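PDB 5DN7: TOG array regulator of axonemal microtubules protein 1 from Mus musculus, which binds microtubules and promotes their polymerization through its TOG domains, serving ciliogenesis and the control of cilium length. Local coordinates for residues Y72-H84 / A110-I123. Numbering follows the deposited sequence.
Sequences YNLLDDSNFKVVH and AASVKVLADNKLVI
K114 brings one ammonium to three groups of Y72 and D76. NZ sits almost over the centre of the Y72 ring (3.3 Å to the centroid, 8° off the normal), a cation-pi contact, with CE over the same face as a CH-pi partner. NZ also donates to Y72 O at 2.7 Å, from above the carbonyl plane, and forms a salt bridge, weak as a hydrogen bond, with D76 OD1 at 3.1 Å. A bend at chi3 (-66°) turns the lysine's end over the ring, while A111 CA meets the ring edge. An alanine in place of Y72 would probably leave the ammonium without its aromatic cover and open a gap beside A111. Beside this polar end, L75 CD1 packs on A111 CB, and V115 CG1 touches both V83 CG1 (3.6 Å) and L75 CD2. Each segment carries the turn between the two helices of a predicted HEAT repeat, 61-74 to 80-97 and 105-114 to 121-138, neighbours in the TOG region 2 solenoid. At the other end, K120 CD lies over one face of F80 (3.8 Å to the centroid), with K81 CG on the opposite face; K120 NZ makes a long salt bridge to D118 OD1. I123 CD1 fits against H84 CB, and V122 O meets the imidazole edge. Farther out, N79 caps helix 80-97 through a weak bond from K81 N; D77 OD1 accepts from N79 N in an Asx turn while OD2 salt-bridges R40.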
loop_
_atom_site.group_PDB
_atom_site.type_symbol
_atom_site.label_atom_id
_atom_site.label_comp_id
_atom_site.label_asym_id
_atom_site.label_seq_id
_atom_site.Cartn_x
_atom_site.Cartn_y
_atom_site.Cartn_z
ATOM N N TYR A 72 -3.212 -9.787 -12.314
ATOM C CA TYR A 72 -4.314 -9.534 -11.405
ATOM C C TYR A 72 -5.091 -10.820 -11.161
ATOM O O TYR A 72 -5.521 -11.098 -10.037
ATOM C CB TYR A 72 -5.229 -8.439 -11.965
ATOM C CG TYR A 72 -6.356 -8.027 -11.039
ATOM C CD1 TYR A 72 -6.103 -7.254 -9.911
ATOM C CD2 TYR A 72 -7.678 -8.400 -11.303
ATOM C CE1 TYR A 72 -7.125 -6.865 -9.059
ATOM C CE2 TYR A 72 -8.713 -8.012 -10.463
ATOM C CZ TYR A 72 -8.429 -7.245 -9.335
ATOM O OH TYR A 72 -9.440 -6.852 -8.478
ATOM N N ASN A 73 -5.298 -11.608 -12.186
ATOM C CA ASN A 73 -5.912 -12.885 -11.992
ATOM C C ASN A 73 -5.090 -13.869 -11.191
ATOM O O ASN A 73 -5.605 -14.595 -10.419
ATOM C CB ASN A 73 -6.437 -13.450 -13.296
ATOM C CG ASN A 73 -7.580 -12.635 -13.853
ATOM O OD1 ASN A 73 -7.590 -12.320 -15.016
ATOM N ND2 ASN A 73 -8.529 -12.288 -13.030
ATOM N N LEU A 74 -3.797 -13.871 -11.400
ATOM C CA LEU A 74 -2.918 -14.782 -10.676
ATOM C C LEU A 74 -2.919 -14.501 -9.167
ATOM O O LEU A 74 -2.685 -15.399 -8.361
ATOM C CB LEU A 74 -1.503 -14.692 -11.232
ATOM C CG LEU A 74 -1.334 -15.253 -12.644
ATOM C CD1 LEU A 74 0.082 -15.040 -13.157
ATOM C CD2 LEU A 74 -1.686 -16.737 -12.649
ATOM N N LEU A 75 -3.201 -13.262 -8.782
ATOM C CA LEU A 75 -3.262 -12.914 -7.368
ATOM C C LEU A 75 -4.518 -13.470 -6.693
ATOM O O LEU A 75 -4.684 -13.340 -5.482
ATOM C CB LEU A 75 -3.198 -11.402 -7.183
ATOM C CG LEU A 75 -1.903 -10.747 -7.648
ATOM C CD1 LEU A 75 -2.028 -9.255 -7.529
ATOM C CD2 LEU A 75 -0.704 -11.259 -6.838
ATOM N N ASP A 76 -5.399 -14.082 -7.477
ATOM C CA ASP A 76 -6.578 -14.753 -6.926
ATOM C C ASP A 76 -6.298 -16.182 -6.495
ATOM O O ASP A 76 -7.171 -16.840 -5.928
ATOM C CB ASP A 76 -7.718 -14.771 -7.940
ATOM C CG ASP A 76 -8.376 -13.431 -8.093
ATOM O OD1 ASP A 76 -8.640 -12.777 -7.054
ATOM O OD2 ASP A 76 -8.627 -13.035 -9.253
ATOM N N ASP A 77 -5.095 -16.663 -6.780
ATOM C CA ASP A 77 -4.728 -18.030 -6.445
ATOM C C ASP A 77 -4.927 -18.333 -4.966
ATOM O O ASP A 77 -4.644 -17.482 -4.115
ATOM C CB ASP A 77 -3.279 -18.295 -6.815
ATOM C CG ASP A 77 -3.049 -19.719 -7.236
ATOM O OD1 ASP A 77 -2.935 -20.607 -6.354
ATOM O OD2 ASP A 77 -2.991 -19.947 -8.463
ATOM N N SER A 78 -5.410 -19.539 -4.667
ATOM C CA SER A 78 -5.560 -19.977 -3.277
ATOM C C SER A 78 -4.220 -20.263 -2.637
ATOM O O SER A 78 -4.094 -20.226 -1.418
ATOM C CB SER A 78 -6.442 -21.229 -3.174
ATOM O OG SER A 78 -7.783 -20.941 -3.535
ATOM N N ASN A 79 -3.227 -20.564 -3.466
ATOM C CA ASN A 79 -1.892 -20.856 -2.987
ATOM C C ASN A 79 -1.054 -19.594 -2.827
ATOM O O ASN A 79 -0.693 -18.964 -3.815
ATOM C CB ASN A 79 -1.202 -21.831 -3.939
ATOM C CG ASN A 79 0.254 -22.046 -3.596
ATOM O OD1 ASN A 79 0.646 -21.988 -2.429
ATOM N ND2 ASN A 79 1.068 -22.321 -4.611
ATOM N N PHE A 80 -0.712 -19.255 -1.584
ATOM C CA PHE A 80 -0.039 -17.983 -1.304
ATOM C C PHE A 80 1.333 -17.892 -1.938
ATOM O O PHE A 80 1.857 -16.802 -2.052
ATOM C CB PHE A 80 0.098 -17.729 0.205
ATOM C CG PHE A 80 1.255 -18.446 0.839
ATOM C CD1 PHE A 80 1.127 -19.760 1.257
ATOM C CD2 PHE A 80 2.473 -17.804 1.017
ATOM C CE1 PHE A 80 2.209 -20.429 1.849
ATOM C CE2 PHE A 80 3.545 -18.451 1.592
ATOM C CZ PHE A 80 3.420 -19.764 2.015
ATOM N N LYS A 81 1.924 -19.019 -2.331
ATOM C CA LYS A 81 3.257 -18.994 -2.942
ATOM C C LYS A 81 3.176 -18.510 -4.392
ATOM O O LYS A 81 4.097 -17.837 -4.899
ATOM C CB LYS A 81 3.909 -20.376 -2.879
ATOM C CG LYS A 81 4.087 -20.922 -1.459
ATOM C CD LYS A 81 4.456 -22.407 -1.468
ATOM C CE LYS A 81 4.842 -22.903 -0.074
ATOM N NZ LYS A 81 4.707 -24.390 0.061
ATOM N N VAL A 82 2.069 -18.860 -5.046
ATOM C CA VAL A 82 1.739 -18.312 -6.355
ATOM C C VAL A 82 1.495 -16.811 -6.241
ATOM O O VAL A 82 2.015 -16.039 -7.028
ATOM C CB VAL A 82 0.501 -18.988 -6.969
ATOM C CG1 VAL A 82 0.083 -18.262 -8.234
ATOM C CG2 VAL A 82 0.797 -20.444 -7.272
ATOM N N VAL A 83 0.719 -16.406 -5.244
ATOM C CA VAL A 83 0.487 -14.990 -5.016
ATOM C C VAL A 83 1.812 -14.254 -4.817
ATOM O O VAL A 83 2.047 -13.211 -5.429
ATOM C CB VAL A 83 -0.423 -14.760 -3.798
ATOM C CG1 VAL A 83 -0.548 -13.278 -3.505
ATOM C CG2 VAL A 83 -1.786 -15.373 -4.045
ATOM N N HIS A 84 2.684 -14.828 -3.987
ATOM C CA HIS A 84 3.983 -14.238 -3.684
ATOM C C HIS A 84 4.819 -14.064 -4.947
ATOM O O HIS A 84 5.345 -12.965 -5.212
ATOM C CB HIS A 84 4.747 -15.091 -2.654
ATOM C CG HIS A 84 6.146 -14.617 -2.407
ATOM N ND1 HIS A 84 7.249 -15.225 -2.970
ATOM C CD2 HIS A 84 6.617 -13.569 -1.688
ATOM C CE1 HIS A 84 8.340 -14.576 -2.601
ATOM N NE2 HIS A 84 7.988 -13.565 -1.824
ATOM N N ALA A 110 -5.037 -1.531 -7.506
ATOM C CA ALA A 110 -6.109 -2.488 -7.221
ATOM C C ALA A 110 -5.495 -3.869 -6.945
ATOM O O ALA A 110 -5.852 -4.568 -5.952
ATOM C CB ALA A 110 -7.096 -2.557 -8.372
ATOM N N ALA A 111 -4.542 -4.232 -7.805
ATOM C CA ALA A 111 -3.811 -5.489 -7.637
ATOM C C ALA A 111 -3.155 -5.556 -6.264
ATOM O O ALA A 111 -3.212 -6.578 -5.584
ATOM C CB ALA A 111 -2.769 -5.664 -8.733
ATOM N N SER A 112 -2.557 -4.460 -5.832
ATOM C CA SER A 112 -1.854 -4.476 -4.559
ATOM C C SER A 112 -2.803 -4.491 -3.354
ATOM O O SER A 112 -2.504 -5.099 -2.312
ATOM C CB SER A 112 -0.908 -3.290 -4.489
ATOM O OG SER A 112 0.017 -3.372 -5.568
ATOM N N VAL A 113 -3.952 -3.846 -3.490
ATOM C CA VAL A 113 -4.911 -3.834 -2.403
ATOM C C VAL A 113 -5.499 -5.239 -2.200
ATOM O O VAL A 113 -5.721 -5.665 -1.052
ATOM C CB VAL A 113 -6.054 -2.813 -2.648
ATOM C CG1 VAL A 113 -7.172 -3.012 -1.618
ATOM C CG2 VAL A 113 -5.516 -1.391 -2.584
ATOM N N LYS A 114 -5.744 -5.958 -3.299
ATOM C CA LYS A 114 -6.232 -7.334 -3.187
ATOM C C LYS A 114 -5.449 -8.209 -2.183
ATOM O O LYS A 114 -6.055 -8.935 -1.395
ATOM C CB LYS A 114 -6.216 -8.017 -4.555
ATOM C CG LYS A 114 -6.734 -9.445 -4.500
ATOM C CD LYS A 114 -6.592 -10.165 -5.832
ATOM C CE LYS A 114 -7.473 -9.548 -6.898
ATOM N NZ LYS A 114 -7.352 -10.259 -8.199
ATOM N N VAL A 115 -4.115 -8.147 -2.205
ATOM C CA VAL A 115 -3.308 -9.031 -1.367
ATOM C C VAL A 115 -3.072 -8.479 0.044
ATOM O O VAL A 115 -2.399 -9.111 0.845
ATOM C CB VAL A 115 -1.925 -9.338 -2.010
ATOM C CG1 VAL A 115 -2.104 -10.062 -3.336
ATOM C CG2 VAL A 115 -1.070 -8.051 -2.153
ATOM N N LEU A 116 -3.612 -7.306 0.355
ATOM C CA LEU A 116 -3.462 -6.759 1.699
ATOM C C LEU A 116 -4.216 -7.570 2.766
ATOM O O LEU A 116 -3.922 -7.458 3.966
ATOM C CB LEU A 116 -3.944 -5.323 1.744
ATOM C CG LEU A 116 -3.255 -4.238 0.921
ATOM C CD1 LEU A 116 -3.908 -2.929 1.309
ATOM C CD2 LEU A 116 -1.755 -4.192 1.161
ATOM N N ALA A 117 -5.206 -8.351 2.332
ATOM C CA ALA A 117 -5.959 -9.209 3.231
ATOM C C ALA A 117 -5.116 -10.375 3.700
ATOM O O ALA A 117 -5.453 -11.035 4.692
ATOM C CB ALA A 117 -7.216 -9.730 2.552
ATOM N N ASP A 118 -4.029 -10.635 2.980
ATOM C CA ASP A 118 -3.211 -11.806 3.239
ATOM C C ASP A 118 -2.160 -11.492 4.297
ATOM O O ASP A 118 -1.249 -10.696 4.075
ATOM C CB ASP A 118 -2.554 -12.297 1.943
ATOM C CG ASP A 118 -1.757 -13.586 2.138
ATOM O OD1 ASP A 118 -1.722 -14.122 3.277
ATOM O OD2 ASP A 118 -1.180 -14.077 1.140
ATOM N N ASN A 119 -2.296 -12.138 5.445
ATOM C CA ASN A 119 -1.554 -11.775 6.631
ATOM C C ASN A 119 -0.164 -12.414 6.685
ATOM O O ASN A 119 0.272 -12.863 7.741
ATOM C CB ASN A 119 -2.362 -12.184 7.873
ATOM C CG ASN A 119 -1.858 -11.526 9.134
ATOM O OD1 ASN A 119 -1.469 -10.357 9.114
ATOM N ND2 ASN A 119 -1.823 -12.278 10.239
ATOM N N LYS A 120 0.529 -12.478 5.556
ATOM C CA LYS A 120 1.811 -13.171 5.529
ATOM C C LYS A 120 2.951 -12.208 5.273
ATOM O O LYS A 120 2.863 -11.331 4.405
ATOM C CB LYS A 120 1.805 -14.293 4.483
ATOM C CG LYS A 120 0.825 -15.422 4.830
ATOM C CD LYS A 120 0.837 -16.515 3.780
ATOM C CE LYS A 120 -0.044 -17.715 4.193
ATOM N NZ LYS A 120 -1.482 -17.356 4.370
ATOM N N LEU A 121 4.023 -12.379 6.036
ATOM C CA LEU A 121 5.154 -11.496 5.929
ATOM C C LEU A 121 5.773 -11.494 4.526
ATOM O O LEU A 121 6.162 -10.433 4.055
ATOM C CB LEU A 121 6.201 -11.856 6.993
ATOM C CG LEU A 121 7.454 -10.991 7.112
ATOM C CD1 LEU A 121 7.930 -10.896 8.576
ATOM C CD2 LEU A 121 8.578 -11.558 6.230
ATOM N N VAL A 122 5.888 -12.633 3.846
ATOM C CA VAL A 122 6.524 -12.593 2.507
ATOM C C VAL A 122 5.698 -11.722 1.517
ATOM O O VAL A 122 6.230 -10.892 0.717
ATOM C CB VAL A 122 6.742 -14.027 1.921
ATOM C CG1 VAL A 122 7.968 -14.703 2.557
ATOM C CG2 VAL A 122 5.511 -14.873 2.084
ATOM N N ILE A 123 4.382 -11.871 1.639
ATOM C CA ILE A 123 3.443 -11.078 0.878
ATOM C C ILE A 123 3.634 -9.593 1.175
ATOM O O ILE A 123 3.882 -8.815 0.264
ATOM C CB ILE A 123 1.998 -11.512 1.172
ATOM C CG1 ILE A 123 1.786 -12.933 0.661
ATOM C CG2 ILE A 123 0.997 -10.561 0.540
ATOM C CD1 ILE A 123 2.359 -13.164 -0.707
#